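Long-range contacts in phosphoribosylformylglycinamidine synthase 2 (Thermus thermophilus, PDB 3VIU), which belongs to the PurM-like (AIR synthase related) family and binds adenosine-5'-diphosphate and magnesium within a chain of two paired N- and C-terminal domain sets: residues 427-435 with 470-478; 478-489 with 536-547. All coordinates share one frame; numbering follows the deposited sequence.

Contact 1: 427-435 with 470-478; sequences GKGDAAVLW and CRNVSVVGA. With MG (magnesium ion), chain D.
Asp430 and Asn472 meet at a magnesium ion, each giving one oxygen: Asp430 OD1 and Asn472 OD1 both lie 2.6 Å from the metal. Their side chains cross at about a right angle, yet the carboxylate and amide planes are only 18° apart. Both side chains turn CG anti to the carbonyl carbon (chi1 -82° for Asp430, -76° for Asn472), which brings the two oxygens to the same ion. Two waters and Asp620 add further ligands. A third water lies 2.9 Å from Asp430 O, placed to donate to it, and may reach Asn472 OD1 weakly. Behind the metal, methyl groups close on polar atoms and on one another. Val475 CG1 lies against the other carboxylate oxygen, Asp430 OD2. Val476 straddles the chain, with CG1 3.4 Å from Asp430 N and CG2 3.8 Å from Val433 CG2, while Ala431 CB rests on Asn472 O at 3.4 Å. Farther out, Asp448 accepts a hydrogen bond from Asn472 ND2, consistent with Asn472 presenting OD1 to the metal. The helix then ends in a Schellman motif at Gly477, whose positive phi suits glycine. No direct hydrogen bond joins 427-435 to 470-478, so shared metal coordination and valine packing, perhaps aided by the water, hold loop to helix end; the cation, with Arg471 salt-bridged to Asp620, probably offsets the negative charge of Asp430 and Asp620.

Contact 2: 478-489 with 536-547; sequences AKPLAYTDGLNL and PPTAMVGVVGVL. With ADP (adenosine-5'-diphosphate), chain B.
Asp485 places CG between its backbone N and carbonyl carbon (chi1 64°), and its carboxylate meets the adenine of adenosine-5'-diphosphate, while its backbone lies opposite Val541 in a non-hydrogen-bonded antiparallel pair. Asp485 OD1 accepts a hydrogen bond from ADP N6 at 3.0 Å, and Asp485 OD2 lies 2.7 Å from ADP N1. With chi1 at -54°, Leu487 CG lies beside the backbone N, a setting that lays CD2 on Ala539 CB at 3.7 Å while CG and CD1 approach ADP N6. On the same face Tyr483 CB touches Val543 CG2 at 3.7 Å, and its CD2 meets Val541 CG1. The two strands run antiparallel, their directions 158° apart. Gly542 N donates almost straight to Thr484 O at 2.7 Å, and reciprocal bonds join Gly486 to Met540 and Asn488 to Thr538. A beta bulge between Pro480 and Ala482 shifts the register by one; within it Leu481 N still donates to Val544 O at 2.8 Å. On the face of Thr484 and Asn488, Asn488 ND2 makes a weak hydrogen bond to Thr538 O and lies 3.6 Å from Met540 SE, a selenomethionine; Asn488 OD1 is hydrogen-bonded to Asn88. These are adjacent inner strands of a mixed PurM-like N-terminal domain sheet: only 519-525 lies beyond 479-488, 441-448 flanks 538-548, helices 458-475 and 495-515 pack on the Val541 face, and strand 172-182 meets Asn488 and Met540.

Both contacts are buried and belong to one PurM-like N-terminal domain, with contact 2 nearer the centre of the chain. They share Ala478, through which the end of helix 458-475 passes into strand 479-488, and they touch where Leu547 CD1 packs 3.3 Å from Val476 O and where Val473 meets the backbone of Val543. Contact 2 joins neighbouring strands inside the sheet by regular backbone hydrogen bonds, whereas contact 1 sets the loop leading into strand 432-436 against a helix end through a metal and side-chain packing. Each bears a ligand site of its own: magnesium at contact 1, the adenine of adenosine-5'-diphosphate at contact 2.

Contact 1: 427-435 with 470-478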
loop_
_atom_site.group_PDB
_atom_site.type_symbol
_atom_site.label_atom_id
_atom_site.label_comp_id
_atom_site.label_asym_id
_atom_site.label_seq_id
_atom_site.Cartn_x
_atom_site.Cartn_y
_atom_site.Cartn_z
ATOM N N GLY A 427 15.485 -10.349 -11.681
ATOM C CA GLY A 427 16.660 -9.650 -11.185
ATOM C C GLY A 427 16.254 -8.626 -10.134
ATOM O O GLY A 427 15.627 -7.616 -10.454
ATOM N N LYS A 428 16.616 -8.882 -8.881
ATOM C CA LYS A 428 16.258 -8.001 -7.777
ATOM C C LYS A 428 16.560 -6.511 -7.965
ATOM O O LYS A 428 17.719 -6.090 -7.998
ATOM C CB LYS A 428 16.916 -8.503 -6.484
ATOM C CG LYS A 428 16.740 -7.572 -5.291
ATOM C CD LYS A 428 17.190 -8.212 -3.982
ATOM C CE LYS A 428 16.037 -8.907 -3.269
ATOM N NZ LYS A 428 15.408 -9.962 -4.106
ATOM N N GLY A 429 15.500 -5.719 -8.088
ATOM C CA GLY A 429 15.639 -4.280 -8.229
ATOM C C GLY A 429 15.021 -3.681 -6.977
ATOM O O GLY A 429 14.358 -4.400 -6.232
ATOM N N ASP A 430 15.225 -2.390 -6.730
ATOM C CA ASP A 430 14.659 -1.749 -5.535
ATOM C C ASP A 430 13.133 -1.647 -5.572
ATOM O O ASP A 430 12.489 -1.401 -4.560
ATOM C CB ASP A 430 15.271 -0.360 -5.338
ATOM C CG ASP A 430 16.615 -0.414 -4.648
ATOM O OD1 ASP A 430 16.640 -0.584 -3.413
ATOM O OD2 ASP A 430 17.647 -0.302 -5.334
ATOM N N ALA A 431 12.555 -1.824 -6.749
ATOM C CA ALA A 431 11.107 -1.782 -6.880
ATOM C C ALA A 431 10.739 -2.960 -7.756
ATOM O O ALA A 431 11.543 -3.387 -8.573
ATOM C CB ALA A 431 10.659 -0.475 -7.533
ATOM N N ALA A 432 9.544 -3.502 -7.575
ATOM C CA ALA A 432 9.109 -4.620 -8.396
ATOM C C ALA A 432 8.864 -4.058 -9.788
ATOM O O ALA A 432 8.305 -2.971 -9.933
ATOM C CB ALA A 432 7.836 -5.214 -7.837
ATOM N N VAL A 433 9.292 -4.788 -10.806
ATOM C CA VAL A 433 9.121 -4.346 -12.191
ATOM C C VAL A 433 8.351 -5.382 -12.999
ATOM O O VAL A 433 8.878 -6.446 -13.301
ATOM C CB VAL A 433 10.490 -4.109 -12.878
ATOM C CG1 VAL A 433 10.296 -3.792 -14.354
ATOM C CG2 VAL A 433 11.221 -2.969 -12.187
ATOM N N LEU A 434 7.110 -5.059 -13.343
ATOM C CA LEU A 434 6.268 -5.959 -14.126
ATOM C C LEU A 434 6.333 -5.589 -15.607
ATOM O O LEU A 434 5.933 -4.493 -16.000
ATOM C CB LEU A 434 4.808 -5.888 -13.659
ATOM C CG LEU A 434 4.395 -6.400 -12.276
ATOM C CD1 LEU A 434 4.864 -7.833 -12.104
ATOM C CD2 LEU A 434 4.967 -5.513 -11.190
ATOM N N TRP A 435 6.834 -6.511 -16.423
ATOM C CA TRP A 435 6.950 -6.289 -17.858
ATOM C C TRP A 435 5.647 -6.601 -18.582
ATOM O O TRP A 435 5.031 -7.640 -18.360
ATOM C CB TRP A 435 8.086 -7.151 -18.422
ATOM C CG TRP A 435 8.122 -7.267 -19.928
ATOM C CD1 TRP A 435 7.952 -6.259 -20.839
ATOM C CD2 TRP A 435 8.436 -8.441 -20.686
ATOM N NE1 TRP A 435 8.148 -6.733 -22.116
ATOM C CE2 TRP A 435 8.447 -8.068 -22.052
ATOM C CE3 TRP A 435 8.714 -9.772 -20.345
ATOM C CZ2 TRP A 435 8.725 -8.977 -23.075
ATOM C CZ3 TRP A 435 8.990 -10.680 -21.368
ATOM C CH2 TRP A 435 8.992 -10.275 -22.715
ATOM N N CYS A 470 9.201 6.767 -3.995
ATOM C CA CYS A 470 9.520 7.356 -5.288
ATOM C C CYS A 470 10.977 7.089 -5.666
ATOM O O CYS A 470 11.285 6.871 -6.838
ATOM C CB CYS A 470 9.263 8.857 -5.266
ATOM S SG CYS A 470 7.529 9.279 -5.197
ATOM N N ARG A 471 11.865 7.101 -4.670
ATOM C CA ARG A 471 13.278 6.859 -4.909
ATOM C C ARG A 471 13.481 5.430 -5.402
ATOM O O ARG A 471 14.245 5.187 -6.337
ATOM C CB ARG A 471 14.093 7.081 -3.626
ATOM C CG ARG A 471 15.612 7.101 -3.844
ATOM C CD ARG A 471 16.368 7.172 -2.535
ATOM N NE ARG A 471 15.837 8.225 -1.672
ATOM C CZ ARG A 471 15.370 8.023 -0.443
ATOM N NH1 ARG A 471 14.908 9.046 0.254
ATOM N NH2 ARG A 471 15.366 6.802 0.090
ATOM N N ASN A 472 12.782 4.488 -4.775
ATOM C CA ASN A 472 12.901 3.087 -5.152
ATOM C C ASN A 472 12.481 2.805 -6.584
ATOM O O ASN A 472 13.082 1.958 -7.256
ATOM C CB ASN A 472 12.105 2.211 -4.196
ATOM C CG ASN A 472 12.808 2.032 -2.873
ATOM O OD1 ASN A 472 13.998 1.720 -2.840
ATOM N ND2 ASN A 472 12.081 2.225 -1.772
ATOM N N VAL A 473 11.454 3.513 -7.048
ATOM C CA VAL A 473 10.974 3.348 -8.412
ATOM C C VAL A 473 11.956 4.032 -9.360
ATOM O O VAL A 473 12.277 3.503 -10.417
ATOM C CB VAL A 473 9.567 3.956 -8.575
ATOM C CG1 VAL A 473 9.247 4.177 -10.045
ATOM C CG2 VAL A 473 8.542 3.029 -7.950
ATOM N N SER A 474 12.442 5.202 -8.967
ATOM C CA SER A 474 13.399 5.945 -9.780
ATOM C C SER A 474 14.682 5.155 -9.945
ATOM O O SER A 474 15.323 5.199 -10.989
ATOM C CB SER A 474 13.739 7.284 -9.118
ATOM O OG SER A 474 12.587 8.090 -9.019
ATOM N N VAL A 475 15.047 4.441 -8.887
ATOM C CA VAL A 475 16.259 3.638 -8.854
ATOM C C VAL A 475 16.275 2.475 -9.850
ATOM O O VAL A 475 17.351 2.031 -10.256
ATOM C CB VAL A 475 16.503 3.131 -7.415
ATOM C CG1 VAL A 475 17.445 1.952 -7.412
ATOM C CG2 VAL A 475 17.080 4.262 -6.586
ATOM N N VAL A 476 15.110 1.958 -10.239
ATOM C CA VAL A 476 15.124 0.878 -11.223
ATOM C C VAL A 476 14.955 1.488 -12.607
ATOM O O VAL A 476 14.900 0.782 -13.610
ATOM C CB VAL A 476 14.032 -0.222 -10.963
ATOM C CG1 VAL A 476 14.316 -0.918 -9.636
ATOM C CG2 VAL A 476 12.624 0.374 -10.988
ATOM N N GLY A 477 14.879 2.815 -12.646
ATOM C CA GLY A 477 14.771 3.519 -13.913
ATOM C C GLY A 477 13.406 4.001 -14.347
ATOM O O GLY A 477 13.231 4.428 -15.481
ATOM N N ALA A 478 12.431 3.955 -13.458
ATOM C CA ALA A 478 11.094 4.389 -13.831
ATOM C C ALA A 478 10.711 5.740 -13.217
ATOM O O ALA A 478 11.222 6.122 -12.165
ATOM C CB ALA A 478 10.087 3.318 -13.430
HETATM MG MG MG D . 15.598 0.414 -1.286
HETATM O O HOH W 1 13.680 -1.407 -1.899
HETATM O O HOH W 2 15.102 2.333 0.202
HETATM O O HOH W 3 17.836 0.313 -0.087
#

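Contact 2: 478-489 with 536-547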
loop_
_atom_site.group_PDB
_atom_site.type_symbol
_atom_site.label_atom_id
_atom_site.label_comp_id
_atom_site.label_asym_id
_atom_site.label_seq_id
_atom_site.Cartn_x
_atom_site.Cartn_y
_atom_site.Cartn_z
ATOM N N ALA A 478 12.431 3.955 -13.458
ATOM C CA ALA A 478 11.094 4.389 -13.831
ATOM C C ALA A 478 10.711 5.740 -13.217
ATOM O O ALA A 478 11.222 6.122 -12.165
ATOM C CB ALA A 478 10.087 3.318 -13.430
ATOM N N LYS A 479 9.811 6.458 -13.882
ATOM C CA LYS A 479 9.360 7.747 -13.380
ATOM C C LYS A 479 8.060 7.656 -12.586
ATOM O O LYS A 479 7.038 7.182 -13.095
ATOM C CB LYS A 479 9.161 8.748 -14.519
ATOM C CG LYS A 479 8.647 10.103 -14.027
ATOM C CD LYS A 479 8.619 11.132 -15.136
ATOM C CE LYS A 479 8.066 12.462 -14.645
ATOM N NZ LYS A 479 7.993 13.466 -15.758
ATOM N N PRO A 480 8.083 8.135 -11.332
ATOM C CA PRO A 480 6.932 8.134 -10.423
ATOM C C PRO A 480 5.733 8.802 -11.084
ATOM O O PRO A 480 5.810 9.961 -11.478
ATOM C CB PRO A 480 7.438 8.944 -9.230
ATOM C CG PRO A 480 8.906 8.723 -9.257
ATOM C CD PRO A 480 9.226 8.830 -10.713
ATOM N N LEU A 481 4.629 8.079 -11.207
ATOM C CA LEU A 481 3.442 8.650 -11.834
ATOM C C LEU A 481 2.427 9.148 -10.814
ATOM O O LEU A 481 1.773 10.156 -11.033
ATOM C CB LEU A 481 2.783 7.619 -12.754
ATOM C CG LEU A 481 3.660 7.142 -13.910
ATOM C CD1 LEU A 481 2.934 6.053 -14.669
ATOM C CD2 LEU A 481 3.994 8.311 -14.823
ATOM N N ALA A 482 2.301 8.435 -9.701
ATOM C CA ALA A 482 1.367 8.812 -8.647
ATOM C C ALA A 482 1.538 7.862 -7.482
ATOM O O ALA A 482 2.282 6.891 -7.575
ATOM C CB ALA A 482 -0.068 8.744 -9.154
ATOM N N TYR A 483 0.855 8.136 -6.381
ATOM C CA TYR A 483 0.960 7.246 -5.246
ATOM C C TYR A 483 -0.391 6.943 -4.627
ATOM O O TYR A 483 -1.402 7.527 -4.996
ATOM C CB TYR A 483 1.895 7.821 -4.183
ATOM C CG TYR A 483 1.322 8.961 -3.386
ATOM C CD1 TYR A 483 1.413 10.278 -3.842
ATOM C CD2 TYR A 483 0.694 8.724 -2.164
ATOM C CE1 TYR A 483 0.895 11.328 -3.098
ATOM C CE2 TYR A 483 0.173 9.765 -1.413
ATOM C CZ TYR A 483 0.273 11.063 -1.884
ATOM O OH TYR A 483 -0.278 12.079 -1.150
ATOM N N THR A 484 -0.381 6.005 -3.691
ATOM C CA THR A 484 -1.563 5.580 -2.958
ATOM C C THR A 484 -1.063 5.542 -1.510
ATOM O O THR A 484 0.060 5.094 -1.252
ATOM C CB THR A 484 -2.008 4.168 -3.418
ATOM O OG1 THR A 484 -3.233 3.806 -2.767
ATOM C CG2 THR A 484 -0.930 3.137 -3.091
ATOM N N ASP A 485 -1.864 6.036 -0.571
ATOM C CA ASP A 485 -1.439 6.043 0.820
ATOM C C ASP A 485 -2.401 5.331 1.749
ATOM O O ASP A 485 -3.587 5.668 1.820
ATOM C CB ASP A 485 -1.250 7.476 1.317
ATOM C CG ASP A 485 -2.542 8.262 1.316
ATOM O OD1 ASP A 485 -2.915 8.816 2.374
ATOM O OD2 ASP A 485 -3.187 8.330 0.250
ATOM N N GLY A 486 -1.883 4.330 2.452
ATOM C CA GLY A 486 -2.689 3.601 3.401
ATOM C C GLY A 486 -2.347 4.160 4.766
ATOM O O GLY A 486 -1.308 3.834 5.328
ATOM N N LEU A 487 -3.204 5.025 5.297
ATOM C CA LEU A 487 -2.955 5.605 6.609
ATOM C C LEU A 487 -3.457 4.679 7.714
ATOM O O LEU A 487 -4.556 4.132 7.624
ATOM C CB LEU A 487 -3.644 6.967 6.727
ATOM C CG LEU A 487 -3.330 8.002 5.636
ATOM C CD1 LEU A 487 -3.999 9.320 5.998
ATOM C CD2 LEU A 487 -1.819 8.191 5.484
ATOM N N ASN A 488 -2.639 4.505 8.747
ATOM C CA ASN A 488 -2.974 3.675 9.906
ATOM C C ASN A 488 -2.511 4.446 11.135
ATOM O O ASN A 488 -1.325 4.734 11.281
ATOM C CB ASN A 488 -2.240 2.343 9.836
ATOM C CG ASN A 488 -2.498 1.606 8.537
ATOM O OD1 ASN A 488 -3.453 0.848 8.419
ATOM N ND2 ASN A 488 -1.650 1.845 7.548
ATOM N N LEU A 489 -3.448 4.793 12.007
ATOM C CA LEU A 489 -3.138 5.545 13.211
ATOM C C LEU A 489 -4.018 5.144 14.386
ATOM O O LEU A 489 -4.897 4.280 14.267
ATOM C CB LEU A 489 -3.303 7.044 12.958
ATOM C CG LEU A 489 -2.294 7.668 11.988
ATOM C CD1 LEU A 489 -2.993 7.949 10.667
ATOM C CD2 LEU A 489 -1.711 8.948 12.573
ATOM N N PRO A 536 2.720 3.330 16.027
ATOM C CA PRO A 536 3.490 4.427 15.438
ATOM C C PRO A 536 2.671 4.916 14.252
ATOM O O PRO A 536 2.066 4.110 13.562
ATOM C CB PRO A 536 4.773 3.738 14.979
ATOM C CG PRO A 536 4.949 2.666 16.006
ATOM C CD PRO A 536 3.539 2.110 16.138
ATOM N N PRO A 537 2.611 6.233 14.019
ATOM C CA PRO A 537 1.830 6.711 12.873
ATOM C C PRO A 537 2.356 5.970 11.646
ATOM O O PRO A 537 3.561 5.906 11.431
ATOM C CB PRO A 537 2.140 8.202 12.843
ATOM C CG PRO A 537 2.318 8.520 14.296
ATOM C CD PRO A 537 3.165 7.360 14.786
ATOM N N THR A 538 1.462 5.402 10.851
ATOM C CA THR A 538 1.912 4.635 9.705
ATOM C C THR A 538 1.254 4.977 8.374
ATOM O O THR A 538 0.101 4.623 8.119
ATOM C CB THR A 538 1.729 3.126 9.971
ATOM O OG1 THR A 538 2.467 2.759 11.138
ATOM C CG2 THR A 538 2.245 2.310 8.805
ATOM N N ALA A 539 2.000 5.668 7.524
ATOM C CA ALA A 539 1.509 6.013 6.204
ATOM C C ALA A 539 2.258 5.112 5.226
ATOM O O ALA A 539 3.410 5.377 4.875
ATOM C CB ALA A 539 1.785 7.482 5.895
HETATM N N MSE A 540 1.608 4.033 4.810
HETATM C CA MSE A 540 2.213 3.113 3.863
HETATM C C MSE A 540 1.970 3.657 2.470
HETATM O O MSE A 540 0.863 3.605 1.946
HETATM C CB MSE A 540 1.619 1.722 4.047
HETATM C CG MSE A 540 2.012 1.130 5.388
HETATM SE SE MSE A 540 0.838 -0.273 6.021
HETATM C CE MSE A 540 2.110 -1.228 7.143
ATOM N N VAL A 541 3.029 4.206 1.892
ATOM C CA VAL A 541 2.986 4.819 0.578
ATOM C C VAL A 541 3.353 3.877 -0.552
ATOM O O VAL A 541 4.444 3.314 -0.576
ATOM C CB VAL A 541 3.937 6.031 0.528
ATOM C CG1 VAL A 541 3.899 6.683 -0.851
ATOM C CG2 VAL A 541 3.547 7.029 1.617
ATOM N N GLY A 542 2.423 3.720 -1.488
ATOM C CA GLY A 542 2.645 2.873 -2.638
ATOM C C GLY A 542 2.801 3.778 -3.843
ATOM O O GLY A 542 1.983 4.676 -4.061
ATOM N N VAL A 543 3.859 3.558 -4.614
ATOM C CA VAL A 543 4.117 4.365 -5.791
ATOM C C VAL A 543 4.236 3.516 -7.043
ATOM O O VAL A 543 4.880 2.468 -7.041
ATOM C CB VAL A 543 5.428 5.180 -5.645
ATOM C CG1 VAL A 543 5.803 5.808 -6.992
ATOM C CG2 VAL A 543 5.256 6.260 -4.588
ATOM N N VAL A 544 3.613 3.981 -8.117
ATOM C CA VAL A 544 3.671 3.282 -9.384
ATOM C C VAL A 544 4.360 4.186 -10.394
ATOM O O VAL A 544 4.160 5.397 -10.395
ATOM C CB VAL A 544 2.256 2.920 -9.912
ATOM C CG1 VAL A 544 2.354 2.379 -11.334
ATOM C CG2 VAL A 544 1.615 1.875 -9.013
ATOM N N GLY A 545 5.184 3.585 -11.243
ATOM C CA GLY A 545 5.875 4.336 -12.272
ATOM C C GLY A 545 6.051 3.459 -13.496
ATOM O O GLY A 545 5.756 2.268 -13.448
ATOM N N VAL A 546 6.525 4.033 -14.595
ATOM C CA VAL A 546 6.730 3.251 -15.801
ATOM C C VAL A 546 8.120 3.477 -16.361
ATOM O O VAL A 546 8.765 4.482 -16.059
ATOM C CB VAL A 546 5.695 3.603 -16.882
ATOM C CG1 VAL A 546 5.795 5.080 -17.236
ATOM C CG2 VAL A 546 5.914 2.732 -18.107
ATOM N N LEU A 547 8.578 2.532 -17.175
ATOM C CA LEU A 547 9.894 2.622 -17.786
ATOM C C LEU A 547 9.960 1.679 -18.981
ATOM O O LEU A 547 9.021 0.937 -19.247
ATOM C CB LEU A 547 10.978 2.235 -16.777
ATOM C CG LEU A 547 11.030 0.768 -16.331
ATOM C CD1 LEU A 547 12.334 0.522 -15.597
ATOM C CD2 LEU A 547 9.852 0.433 -15.436
HETATM P PB ADP B . -13.515 0.437 -0.368
HETATM O O1B ADP B . -14.360 0.380 0.857
HETATM O O2B ADP B . -12.112 -0.299 -0.081
HETATM O O3B ADP B . -14.338 -0.330 -1.624
HETATM P PA ADP B . -13.316 3.027 0.470
HETATM O O1A ADP B . -14.722 3.488 0.637
HETATM O O2A ADP B . -12.839 2.300 1.838
HETATM O O3A ADP B . -13.226 1.992 -0.802
HETATM O "O5'" ADP B . -12.293 4.270 0.195
HETATM C "C5'" ADP B . -13.046 5.490 0.041
HETATM C "C4'" ADP B . -12.562 6.358 -1.157
HETATM O "O4'" ADP B . -11.707 7.454 -0.698
HETATM C "C3'" ADP B . -11.721 5.589 -2.208
HETATM O "O3'" ADP B . -11.961 6.139 -3.510
HETATM C "C2'" ADP B . -10.285 5.801 -1.731
HETATM O "O2'" ADP B . -9.334 5.659 -2.790
HETATM C "C1'" ADP B . -10.324 7.210 -1.134
HETATM N N9 ADP B . -9.389 7.348 -0.009
HETATM C C8 ADP B . -9.567 6.867 1.259
HETATM N N7 ADP B . -8.546 7.168 2.008
HETATM C C5 ADP B . -7.645 7.859 1.278
HETATM C C6 ADP B . -6.376 8.439 1.537
HETATM N N6 ADP B . -5.807 8.352 2.795
HETATM N N1 ADP B . -5.737 9.078 0.532
HETATM C C2 ADP B . -6.272 9.174 -0.695
HETATM N N3 ADP B . -7.462 8.642 -0.978
HETATM C C4 ADP B . -8.173 7.986 -0.036
#